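Local coordinates for putative branched-chain amino acid ABC transporter, periplasmic branched-chain amino acid-binding protein (Pseudomonas protegens Pf-5, PDB 4RU0), which probably binds branched-chain amino acids or related small solutes in the periplasm and delivers them to an ABC transporter of the inner membrane, at residues A[69-74]-A[336-341]; A[271-276]-A[400-405]; A[138-141]-A[146-149]. All blocks are in the same frame, centred on the assembly; numbering follows the deposited sequence.

Interaction 1 (A[69-74]-A[336-341]); sequences GGINGV and VAVEAI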
ATOM      1  N   GLY A  69     -11.777 -13.581 -20.671  1.00 70.87           N
ATOM      2  CA  GLY A  69     -11.961 -15.013 -20.523  1.00 74.58           C
ATOM      3  C   GLY A  69     -11.079 -15.588 -19.433  1.00 71.99           C
ATOM      4  O   GLY A  69     -10.598 -16.720 -19.534  1.00 68.85           O
ATOM      5  N   GLY A  70     -10.868 -14.798 -18.383  1.00 70.49           N
ATOM      6  CA  GLY A  70     -10.001 -15.195 -17.288  1.00 66.51           C
ATOM      7  C   GLY A  70      -8.551 -14.908 -17.618  1.00 62.23           C
ATOM      8  O   GLY A  70      -8.255 -14.161 -18.551  1.00 63.21           O
ATOM      9  N   ILE A  71      -7.645 -15.501 -16.851  1.00 60.23           N
ATOM     10  CA  ILE A  71      -6.217 -15.298 -17.069  1.00 63.55           C
ATOM     11  C   ILE A  71      -5.675 -16.360 -18.011  1.00 67.87           C
ATOM     12  O   ILE A  71      -5.522 -17.519 -17.625  1.00 60.39           O
ATOM     13  CB  ILE A  71      -5.421 -15.333 -15.748  1.00 60.27           C
ATOM     14  CG1 ILE A  71      -5.917 -14.246 -14.790  1.00 59.35           C
ATOM     15  CG2 ILE A  71      -3.934 -15.164 -16.014  1.00 55.20           C
ATOM     16  CD1 ILE A  71      -5.262 -14.289 -13.430  1.00 52.18           C
ATOM     17  N   ASN A  72      -5.388 -15.952 -19.246  1.00 72.28           N
ATOM     18  CA  ASN A  72      -4.916 -16.860 -20.289  1.00 64.24           C
ATOM     19  C   ASN A  72      -5.782 -18.109 -20.415  1.00 65.97           C
ATOM     20  O   ASN A  72      -5.272 -19.207 -20.614  1.00 66.52           O
ATOM     21  CB  ASN A  72      -3.466 -17.270 -20.033  1.00 69.26           C
ATOM     22  CG  ASN A  72      -2.475 -16.466 -20.849  1.00 72.66           C
ATOM     23  OD1 ASN A  72      -2.832 -15.473 -21.483  1.00 78.23           O
ATOM     24  ND2 ASN A  72      -1.219 -16.896 -20.837  1.00 72.34           N
ATOM     25  N   GLY A  73      -7.092 -17.933 -20.281  1.00 66.89           N
ATOM     26  CA  GLY A  73      -8.026 -19.033 -20.405  1.00 68.68           C
ATOM     27  C   GLY A  73      -8.499 -19.593 -19.077  1.00 77.86           C
ATOM     28  O   GLY A  73      -9.555 -20.220 -19.003  1.00 73.97           O
ATOM     29  N   VAL A  74      -7.718 -19.366 -18.024  1.00 82.67           N
ATOM     30  CA  VAL A  74      -8.056 -19.866 -16.694  1.00 62.49           C
ATOM     31  C   VAL A  74      -9.018 -18.934 -15.965  1.00 61.76           C
ATOM     32  O   VAL A  74      -8.688 -17.785 -15.676  1.00 60.40           O
ATOM     33  CB  VAL A  74      -6.802 -20.052 -15.827  1.00 59.92           C
ATOM     34  CG1 VAL A  74      -7.180 -20.608 -14.462  1.00 58.38           C
ATOM     35  CG2 VAL A  74      -5.813 -20.962 -16.525  1.00 62.47           C
ATOM     36  N   VAL A 336      -2.088  -6.783  -9.105  1.00 46.16           N
ATOM     37  CA  VAL A 336      -0.772  -7.296  -8.744  1.00 43.95           C
ATOM     38  C   VAL A 336      -0.792  -8.819  -8.685  1.00 42.17           C
ATOM     39  O   VAL A 336       0.076  -9.486  -9.244  1.00 45.39           O
ATOM     40  CB  VAL A 336      -0.301  -6.725  -7.396  1.00 40.39           C
ATOM     41  CG1 VAL A 336       0.904  -7.489  -6.870  1.00 38.90           C
ATOM     42  CG2 VAL A 336       0.027  -5.257  -7.543  1.00 49.28           C
ATOM     43  N   ALA A 337      -1.804  -9.356  -8.019  1.00 42.34           N
ATOM     44  CA  ALA A 337      -1.968 -10.794  -7.918  1.00 42.48           C
ATOM     45  C   ALA A 337      -2.213 -11.406  -9.295  1.00 44.30           C
ATOM     46  O   ALA A 337      -1.607 -12.420  -9.646  1.00 44.30           O
ATOM     47  CB  ALA A 337      -3.105 -11.126  -6.971  1.00 42.53           C
ATOM     48  N   VAL A 338      -3.090 -10.775 -10.072  1.00 45.99           N
ATOM     49  CA  VAL A 338      -3.420 -11.238 -11.421  1.00 48.05           C
ATOM     50  C   VAL A 338      -2.187 -11.308 -12.323  1.00 48.02           C
ATOM     51  O   VAL A 338      -1.984 -12.299 -13.025  1.00 60.57           O
ATOM     52  CB  VAL A 338      -4.485 -10.332 -12.078  1.00 49.93           C
ATOM     53  CG1 VAL A 338      -4.578 -10.601 -13.569  1.00 52.11           C
ATOM     54  CG2 VAL A 338      -5.836 -10.538 -11.416  1.00 50.54           C
ATOM     55  N   GLU A 339      -1.358 -10.269 -12.292  1.00 47.10           N
ATOM     56  CA  GLU A 339      -0.131 -10.259 -13.083  1.00 47.03           C
ATOM     57  C   GLU A 339       0.878 -11.288 -12.579  1.00 45.62           C
ATOM     58  O   GLU A 339       1.624 -11.875 -13.365  1.00 46.21           O
ATOM     59  CB  GLU A 339       0.499  -8.865 -13.080  1.00 46.38           C
ATOM     60  CG  GLU A 339      -0.296  -7.838 -13.865  1.00 48.12           C
ATOM     61  CD  GLU A 339      -0.493  -8.236 -15.321  1.00 57.19           C
ATOM     62  OE1 GLU A 339      -1.660  -8.260 -15.770  1.00 52.16           O
ATOM     63  OE2 GLU A 339       0.511  -8.521 -16.012  1.00 50.47           O
ATOM     64  N   ALA A 340       0.905 -11.494 -11.264  1.00 51.97           N
ATOM     65  CA  ALA A 340       1.778 -12.496 -10.667  1.00 42.77           C
ATOM     66  C   ALA A 340       1.397 -13.881 -11.168  1.00 43.89           C
ATOM     67  O   ALA A 340       2.256 -14.674 -11.555  1.00 43.97           O
ATOM     68  CB  ALA A 340       1.705 -12.438  -9.147  1.00 41.07           C
ATOM     69  N   ILE A 341       0.099 -14.158 -11.151  1.00 44.96           N
ATOM     70  CA  ILE A 341      -0.432 -15.411 -11.660  1.00 53.02           C
ATOM     71  C   ILE A 341      -0.101 -15.565 -13.140  1.00 55.52           C
ATOM     72  O   ILE A 341       0.434 -16.592 -13.563  1.00 48.42           O
ATOM     73  CB  ILE A 341      -1.956 -15.495 -11.457  1.00 54.79           C
ATOM     74  CG1 ILE A 341      -2.281 -15.602  -9.967  1.00 45.94           C
ATOM     75  CG2 ILE A 341      -2.532 -16.677 -12.227  1.00 49.31           C
ATOM     76  CD1 ILE A 341      -3.737 -15.386  -9.644  1.00 46.86           C
TER
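Ile71 reaches across with its terminal methyl and sets it against two side chains of helix 325-348, Val338 and Ile341. CD1 of Ile71 stands 3.8 Å from Val338 CG1 and equally 3.8 Å from CG2 of Ile341, so one methyl touches a branch of each. The isoleucine can do this because CG1 lies beside its backbone N (chi1 -59°) and the chain then runs straight out (chi2 175°), carrying CD1 to the helix. Both helical methyls that receive it are the branches anti to their own backbone N. Val338 and Ile341, three residues apart, lie on the same side of the helix and present one methyl each to Ile71, whose side chain crosses that of Ile341 at about a right angle.

Residues 69-74 belong to the loop between helix 47-67 and strand 76-82, so the contact packs this loop onto helix 325-348. Ile71 is presented by a tight type I' beta turn from Ile71 to Val74, closed in both directions: Ile71 N donates to Val74 O at 2.8 Å and Val74 N to Ile71 O at 2.9 Å. Asn72 and Gly73 hold its two corners with positive phi, a conformation that asparagine and glycine tolerate well, and Gly70 has positive phi too. Ile64 of helix 47-67 touches Ile71 as well, and Tyr60 touches Val338.

Gln345 of helix 325-348 gives Ile71 O a weak hydrogen bond, but the side-chain contact between 69-74 and 336-341 rests on dispersion and the exclusion of water from three buried branched side chains, an attraction that demands close fit but little directionality.

Interaction 2 (A[271-276]-A[400-405]); sequences SSSEDV and QQWDGA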
ATOM      1  N   SER A 271      -4.233   9.416   3.313  1.00 27.63           N
ATOM      2  CA  SER A 271      -4.410  10.035   2.007  1.00 29.27           C
ATOM      3  C   SER A 271      -5.827   9.915   1.458  1.00 37.65           C
ATOM      4  O   SER A 271      -6.057  10.183   0.280  1.00 38.14           O
ATOM      5  CB  SER A 271      -3.434   9.419   1.003  1.00 29.23           C
ATOM      6  OG  SER A 271      -3.671   8.029   0.866  1.00 29.79           O
ATOM      7  N   SER A 272      -6.774   9.519   2.301  1.00 32.09           N
ATOM      8  CA  SER A 272      -8.150   9.356   1.855  1.00 40.02           C
ATOM      9  C   SER A 272      -9.015  10.586   2.111  1.00 35.53           C
ATOM     10  O   SER A 272      -8.687  11.425   2.940  1.00 34.18           O
ATOM     11  CB  SER A 272      -8.796   8.153   2.535  1.00 44.14           C
ATOM     12  OG  SER A 272     -10.205   8.273   2.464  1.00 56.32           O
ATOM     13  N   SER A 273     -10.132  10.664   1.394  1.00 38.02           N
ATOM     14  CA  SER A 273     -11.145  11.695   1.611  1.00 46.13           C
ATOM     15  C   SER A 273     -11.648  11.650   3.044  1.00 48.20           C
ATOM     16  O   SER A 273     -11.853  12.682   3.683  1.00 54.68           O
ATOM     17  CB  SER A 273     -12.330  11.508   0.653  1.00 48.57           C
ATOM     18  OG  SER A 273     -11.898  11.424  -0.691  1.00 53.34           O
ATOM     19  N   GLU A 274     -11.841  10.433   3.539  1.00 38.35           N
ATOM     20  CA  GLU A 274     -12.371  10.213   4.877  1.00 37.82           C
ATOM     21  C   GLU A 274     -11.392  10.652   5.961  1.00 47.26           C
ATOM     22  O   GLU A 274     -11.784  10.911   7.096  1.00 46.74           O
ATOM     23  CB  GLU A 274     -12.729   8.736   5.056  1.00 51.81           C
ATOM     24  CG  GLU A 274     -13.638   8.213   3.958  1.00 59.86           C
ATOM     25  CD  GLU A 274     -14.049   6.775   4.172  1.00 70.45           C
ATOM     26  OE1 GLU A 274     -13.584   6.162   5.160  1.00 73.99           O
ATOM     27  OE2 GLU A 274     -14.839   6.261   3.350  1.00 73.63           O
ATOM     28  N   ASP A 275     -10.113  10.723   5.610  1.00 33.55           N
ATOM     29  CA  ASP A 275      -9.101  11.168   6.558  1.00 31.12           C
ATOM     30  C   ASP A 275      -9.159  12.674   6.760  1.00 39.62           C
ATOM     31  O   ASP A 275      -8.704  13.179   7.782  1.00 46.36           O
ATOM     32  CB  ASP A 275      -7.702  10.765   6.088  1.00 39.54           C
ATOM     33  CG  ASP A 275      -7.461   9.269   6.180  1.00 42.45           C
ATOM     34  OD1 ASP A 275      -7.850   8.659   7.200  1.00 47.48           O
ATOM     35  OD2 ASP A 275      -6.878   8.704   5.229  1.00 47.38           O
ATOM     36  N   VAL A 276      -9.721  13.391   5.788  1.00 36.05           N
ATOM     37  CA  VAL A 276      -9.660  14.852   5.801  1.00 33.11           C
ATOM     38  C   VAL A 276     -11.021  15.551   5.759  1.00 44.32           C
ATOM     39  O   VAL A 276     -11.131  16.710   6.159  1.00 47.48           O
ATOM     40  CB  VAL A 276      -8.820  15.369   4.625  1.00 33.06           C
ATOM     41  CG1 VAL A 276      -7.365  15.057   4.855  1.00 30.56           C
ATOM     42  CG2 VAL A 276      -9.306  14.763   3.315  1.00 44.64           C
ATOM     43  N   GLN A 400      -0.884  14.061  -4.144  1.00 31.73           N
ATOM     44  CA  GLN A 400      -2.164  14.641  -4.517  1.00 34.63           C
ATOM     45  C   GLN A 400      -2.605  15.661  -3.474  1.00 35.70           C
ATOM     46  O   GLN A 400      -2.277  15.528  -2.291  1.00 30.82           O
ATOM     47  CB  GLN A 400      -3.225  13.553  -4.692  1.00 34.34           C
ATOM     48  CG  GLN A 400      -3.501  12.743  -3.450  1.00 33.09           C
ATOM     49  CD  GLN A 400      -4.463  11.611  -3.713  1.00 41.02           C
ATOM     50  OE1 GLN A 400      -4.537  11.097  -4.829  1.00 43.77           O
ATOM     51  NE2 GLN A 400      -5.211  11.215  -2.688  1.00 43.07           N
ATOM     52  N   GLN A 401      -3.343  16.676  -3.924  1.00 33.66           N
ATOM     53  CA  GLN A 401      -3.724  17.800  -3.071  1.00 33.16           C
ATOM     54  C   GLN A 401      -5.236  17.887  -2.867  1.00 45.13           C
ATOM     55  O   GLN A 401      -6.013  17.715  -3.811  1.00 47.26           O
ATOM     56  CB  GLN A 401      -3.195  19.109  -3.666  1.00 33.47           C
ATOM     57  CG  GLN A 401      -3.541  20.355  -2.870  1.00 33.09           C
ATOM     58  CD  GLN A 401      -2.661  21.534  -3.241  1.00 33.92           C
ATOM     59  OE1 GLN A 401      -2.371  21.759  -4.417  1.00 33.96           O
ATOM     60  NE2 GLN A 401      -2.215  22.281  -2.238  1.00 31.56           N
ATOM     61  N   TRP A 402      -5.642  18.162  -1.631  1.00 33.75           N
ATOM     62  CA  TRP A 402      -7.053  18.210  -1.256  1.00 35.95           C
ATOM     63  C   TRP A 402      -7.602  19.639  -1.267  1.00 38.07           C
ATOM     64  O   TRP A 402      -7.004  20.539  -0.670  1.00 34.85           O
ATOM     65  CB  TRP A 402      -7.219  17.582   0.128  1.00 34.00           C
ATOM     66  CG  TRP A 402      -8.609  17.571   0.672  1.00 39.92           C
ATOM     67  CD1 TRP A 402      -9.086  18.313   1.715  1.00 39.14           C
ATOM     68  CD2 TRP A 402      -9.702  16.761   0.222  1.00 41.60           C
ATOM     69  NE1 TRP A 402     -10.409  18.016   1.939  1.00 40.73           N
ATOM     70  CE2 TRP A 402     -10.812  17.071   1.035  1.00 42.43           C
ATOM     71  CE3 TRP A 402      -9.851  15.809  -0.794  1.00 38.23           C
ATOM     72  CZ2 TRP A 402     -12.055  16.460   0.865  1.00 45.11           C
ATOM     73  CZ3 TRP A 402     -11.086  15.205  -0.963  1.00 45.39           C
ATOM     74  CH2 TRP A 402     -12.172  15.533  -0.135  1.00 45.34           C
ATOM     75  N   ASP A 403      -8.732  19.856  -1.937  1.00 38.21           N
ATOM     76  CA  ASP A 403      -9.294  21.208  -2.004  1.00 53.13           C
ATOM     77  C   ASP A 403     -10.530  21.379  -1.120  1.00 50.41           C
ATOM     78  O   ASP A 403     -11.147  22.443  -1.098  1.00 46.82           O
ATOM     79  CB  ASP A 403      -9.626  21.591  -3.453  1.00 41.38           C
ATOM     80  CG  ASP A 403     -10.652  20.666  -4.100  1.00 61.46           C
ATOM     81  OD1 ASP A 403     -11.491  20.071  -3.389  1.00 56.84           O
ATOM     82  OD2 ASP A 403     -10.628  20.545  -5.344  1.00 66.55           O
ATOM     83  N   GLY A 404     -10.886  20.327  -0.392  1.00 51.47           N
ATOM     84  CA  GLY A 404     -12.053  20.364   0.468  1.00 41.29           C
ATOM     85  C   GLY A 404     -13.138  19.452  -0.057  1.00 43.42           C
ATOM     86  O   GLY A 404     -14.075  19.103   0.665  1.00 46.66           O
ATOM     87  N   ALA A 405     -13.001  19.058  -1.321  1.00 47.07           N
ATOM     88  CA  ALA A 405     -13.999  18.225  -1.977  1.00 49.53           C
ATOM     89  C   ALA A 405     -13.362  17.128  -2.827  1.00 53.22           C
ATOM     90  O   ALA A 405     -13.883  16.016  -2.904  1.00 47.04           O
ATOM     91  CB  ALA A 405     -14.914  19.083  -2.832  1.00 50.81           C
TER
HETATM   92  O   HOH W   1     -11.868  18.726   4.375  1.00 32.58           O
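Apolar and CH-pi contacts centre on Trp402, whose indole is met over one face by Val276. CG2 of Val276 lies 3.6 Å from the centroid of the five-membered ring, only 9° off the ring normal, a position suited to a CH-pi contact. With CG1 anti to the carbonyl carbon (chi1 -71°), CG2 is left between the backbone N and the carbonyl carbon, facing the indole. Ser273 comes obliquely to the six-membered ring, its OG 3.9 Å from Trp402 CZ3. The opposite face of the indole lies against the backbone N atoms of Gly404 and Ala405.

Polar links surround this CH-pi contact. A water at the indole edge, in the ring plane, accepts from Trp402 NE1 at 2.9 Å and donates to Val276 O at 2.8 Å. Gln400, extended beyond CG, brings NE2 to 3.3 Å from the carbonyl O of Ser271.

Within the segments, Ser272 and Asp275 form a capping box at the start of the short, weakly bonded helix at about 273-276: Ser272 OG accepts from Glu274 N at 2.9 Å, and Asp275 OD2 from Ser272 N at 3.0 Å. Strand 396-402 runs antiparallel to 287-290 and 407-415 in the mixed sheet. The bend joining it to 407-415 holds an Asx turn, in which Asp403 OD1 accepts from Ala405 N and also from Asn406 N; Gly404, with phi 112°, suits it.

Tryptophan fits this place because it offers a broad apolar face to valine and an N-H to water, so the short helix is joined to the end of strand 396-402 by dispersion and a water bridge together.

Interaction 3 (A[138-141]-A[146-149]); sequences RTEA and VFPY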
ATOM      1  N   ARG A 138       5.818  -5.942   7.030  1.00 29.55           N
ATOM      2  CA  ARG A 138       7.213  -5.929   7.455  1.00 27.69           C
ATOM      3  C   ARG A 138       8.132  -5.346   6.387  1.00 28.71           C
ATOM      4  O   ARG A 138       8.257  -5.906   5.299  1.00 31.31           O
ATOM      5  CB  ARG A 138       7.667  -7.340   7.801  1.00 24.61           C
ATOM      6  CG  ARG A 138       6.782  -8.064   8.798  1.00 35.21           C
ATOM      7  CD  ARG A 138       7.150  -9.536   8.848  1.00 43.01           C
ATOM      8  NE  ARG A 138       6.439 -10.276   9.888  1.00 46.51           N
ATOM      9  CZ  ARG A 138       6.866 -10.402  11.142  1.00 47.53           C
ATOM     10  NH1 ARG A 138       6.157 -11.110  12.014  1.00 44.54           N
ATOM     11  NH2 ARG A 138       8.002  -9.816  11.526  1.00 40.69           N
ATOM     12  N   THR A 139       8.793  -4.235   6.695  1.00 25.13           N
ATOM     13  CA  THR A 139       9.681  -3.626   5.712  1.00 25.84           C
ATOM     14  C   THR A 139      10.877  -4.538   5.417  1.00 27.76           C
ATOM     15  O   THR A 139      11.345  -4.606   4.284  1.00 27.52           O
ATOM     16  CB  THR A 139      10.189  -2.222   6.162  1.00 37.44           C
ATOM     17  OG1 THR A 139      10.916  -2.336   7.388  1.00 52.65           O
ATOM     18  CG2 THR A 139       9.018  -1.267   6.362  1.00 25.50           C
ATOM     19  N   GLU A 140      11.351  -5.263   6.423  1.00 27.24           N
ATOM     20  CA  GLU A 140      12.487  -6.152   6.221  1.00 28.54           C
ATOM     21  C   GLU A 140      12.130  -7.330   5.311  1.00 28.48           C
ATOM     22  O   GLU A 140      13.013  -8.038   4.837  1.00 29.73           O
ATOM     23  CB  GLU A 140      13.035  -6.659   7.562  1.00 29.34           C
ATOM     24  CG  GLU A 140      12.086  -7.525   8.369  1.00 42.42           C
ATOM     25  CD  GLU A 140      11.130  -6.710   9.215  1.00 52.10           C
ATOM     26  OE1 GLU A 140      11.155  -5.465   9.096  1.00 48.03           O
ATOM     27  OE2 GLU A 140      10.360  -7.314   9.999  1.00 56.74           O
ATOM     28  N   ALA A 141      10.843  -7.529   5.045  1.00 27.27           N
ATOM     29  CA  ALA A 141      10.430  -8.585   4.128  1.00 27.33           C
ATOM     30  C   ALA A 141      10.703  -8.177   2.680  1.00 32.41           C
ATOM     31  O   ALA A 141      10.394  -8.922   1.746  1.00 31.48           O
ATOM     32  CB  ALA A 141       8.965  -8.929   4.324  1.00 26.12           C
ATOM     33  N   VAL A 146      15.283 -13.785   3.202  1.00 30.23           N
ATOM     34  CA  VAL A 146      14.937 -14.072   4.591  1.00 31.80           C
ATOM     35  C   VAL A 146      13.428 -14.273   4.712  1.00 24.50           C
ATOM     36  O   VAL A 146      12.954 -15.006   5.579  1.00 24.21           O
ATOM     37  CB  VAL A 146      15.420 -12.948   5.527  1.00 25.20           C
ATOM     38  CG1 VAL A 146      14.920 -13.151   6.951  1.00 24.36           C
ATOM     39  CG2 VAL A 146      16.943 -12.882   5.509  1.00 27.03           C
ATOM     40  N   PHE A 147      12.679 -13.650   3.805  1.00 35.16           N
ATOM     41  CA  PHE A 147      11.220 -13.753   3.802  1.00 30.53           C
ATOM     42  C   PHE A 147      10.664 -14.302   2.489  1.00 27.40           C
ATOM     43  O   PHE A 147      10.048 -13.565   1.724  1.00 27.13           O
ATOM     44  CB  PHE A 147      10.600 -12.388   4.093  1.00 22.00           C
ATOM     45  CG  PHE A 147      10.826 -11.915   5.494  1.00 21.09           C
ATOM     46  CD1 PHE A 147      11.973 -11.218   5.825  1.00 21.14           C
ATOM     47  CD2 PHE A 147       9.889 -12.169   6.484  1.00 20.55           C
ATOM     48  CE1 PHE A 147      12.181 -10.782   7.117  1.00 24.70           C
ATOM     49  CE2 PHE A 147      10.090 -11.736   7.774  1.00 20.75           C
ATOM     50  CZ  PHE A 147      11.236 -11.041   8.094  1.00 21.55           C
ATOM     51  N   PRO A 148      10.854 -15.608   2.245  1.00 28.23           N
ATOM     52  CA  PRO A 148      10.464 -16.249   0.985  1.00 28.50           C
ATOM     53  C   PRO A 148       9.001 -16.029   0.607  1.00 26.75           C
ATOM     54  O   PRO A 148       8.711 -15.839  -0.572  1.00 27.97           O
ATOM     55  CB  PRO A 148      10.723 -17.739   1.253  1.00 27.72           C
ATOM     56  CG  PRO A 148      11.666 -17.773   2.388  1.00 27.19           C
ATOM     57  CD  PRO A 148      11.360 -16.583   3.225  1.00 25.56           C
ATOM     58  N   TYR A 149       8.100 -16.046   1.584  1.00 25.69           N
ATOM     59  CA  TYR A 149       6.671 -15.979   1.292  1.00 26.05           C
ATOM     60  C   TYR A 149       5.968 -14.752   1.882  1.00 27.57           C
ATOM     61  O   TYR A 149       4.760 -14.761   2.103  1.00 25.17           O
ATOM     62  CB  TYR A 149       5.997 -17.268   1.768  1.00 26.60           C
ATOM     63  CG  TYR A 149       6.419 -18.447   0.925  1.00 34.75           C
ATOM     64  CD1 TYR A 149       7.511 -19.229   1.285  1.00 28.16           C
ATOM     65  CD2 TYR A 149       5.760 -18.745  -0.262  1.00 29.81           C
ATOM     66  CE1 TYR A 149       7.915 -20.291   0.500  1.00 29.73           C
ATOM     67  CE2 TYR A 149       6.157 -19.806  -1.052  1.00 31.43           C
ATOM     68  CZ  TYR A 149       7.234 -20.573  -0.671  1.00 31.32           C
ATOM     69  OH  TYR A 149       7.629 -21.630  -1.456  1.00 53.75           O
TER
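The backbone of 138-141 enters a 3-10 turn at Thr139, closed by Ala141 N to Arg138 O, and it comes nearest to 146-149 at Ala141 and Phe147, whose CA atoms are 5.2 Å apart. Phe147 fills the space between them. CB of Ala141 sits over one face of its ring, 4.1 Å from the centroid and 26° off the normal, a CH-pi contact; alanine's small side chain suits so close an approach of the backbones. Farther out on the ring, CG of Glu140 meets Phe147 CE1 at 3.5 Å, and the carboxylate plane is turned 65° from that of the phenyl.

Glu140 is bent at chi2 (-85°), which lays its methylene part by the ring while the carboxylate turns back toward Arg138. The arginine, extended from CG to NE, crosses Phe147 at about a right angle and touches CE2 through its CD at 3.8 Å. Its NH2 has OE2 of Glu140 at the guanidinium edge, a long salt bridge of 3.8 Å. Tyr118 adds a cation-pi contact to Arg138, a glycerol, probably from the crystallisation liquor, is hydrogen-bonded to its NH1, and Phe432 of helix 418-435 meets the Phe147 ring.

Arginine and glutamate thus pack their aliphatic CD and CG on the phenylalanine and turn their charged ends away from the ring, where Arg138 meets Glu140 at long range and also Tyr118 and the glycerol.

Overall arrangement
All three contacts belong to a periplasmic binding protein fold, whose two lobes close around a ligand, and none touches another. Interactions 1 and 2 have centres about 33 Å apart; their segments alternate along the chain, consistent with a chain that crosses between the lobes more than once. Interaction 3 lies between the two segments of interaction 1 in sequence, about 24 Å from it between centres, and about 32 Å from interaction 2, across the centre of the chain. The bound 3,6,9,12,15-pentaoxaheptadecane lies about 10 Å from the Ser271 side chain and about 12 Å from that of Arg138, so neither interaction 2 nor 3 lines its site, which is formed by Tyr41, Tyr192, Trp243 and Trp269.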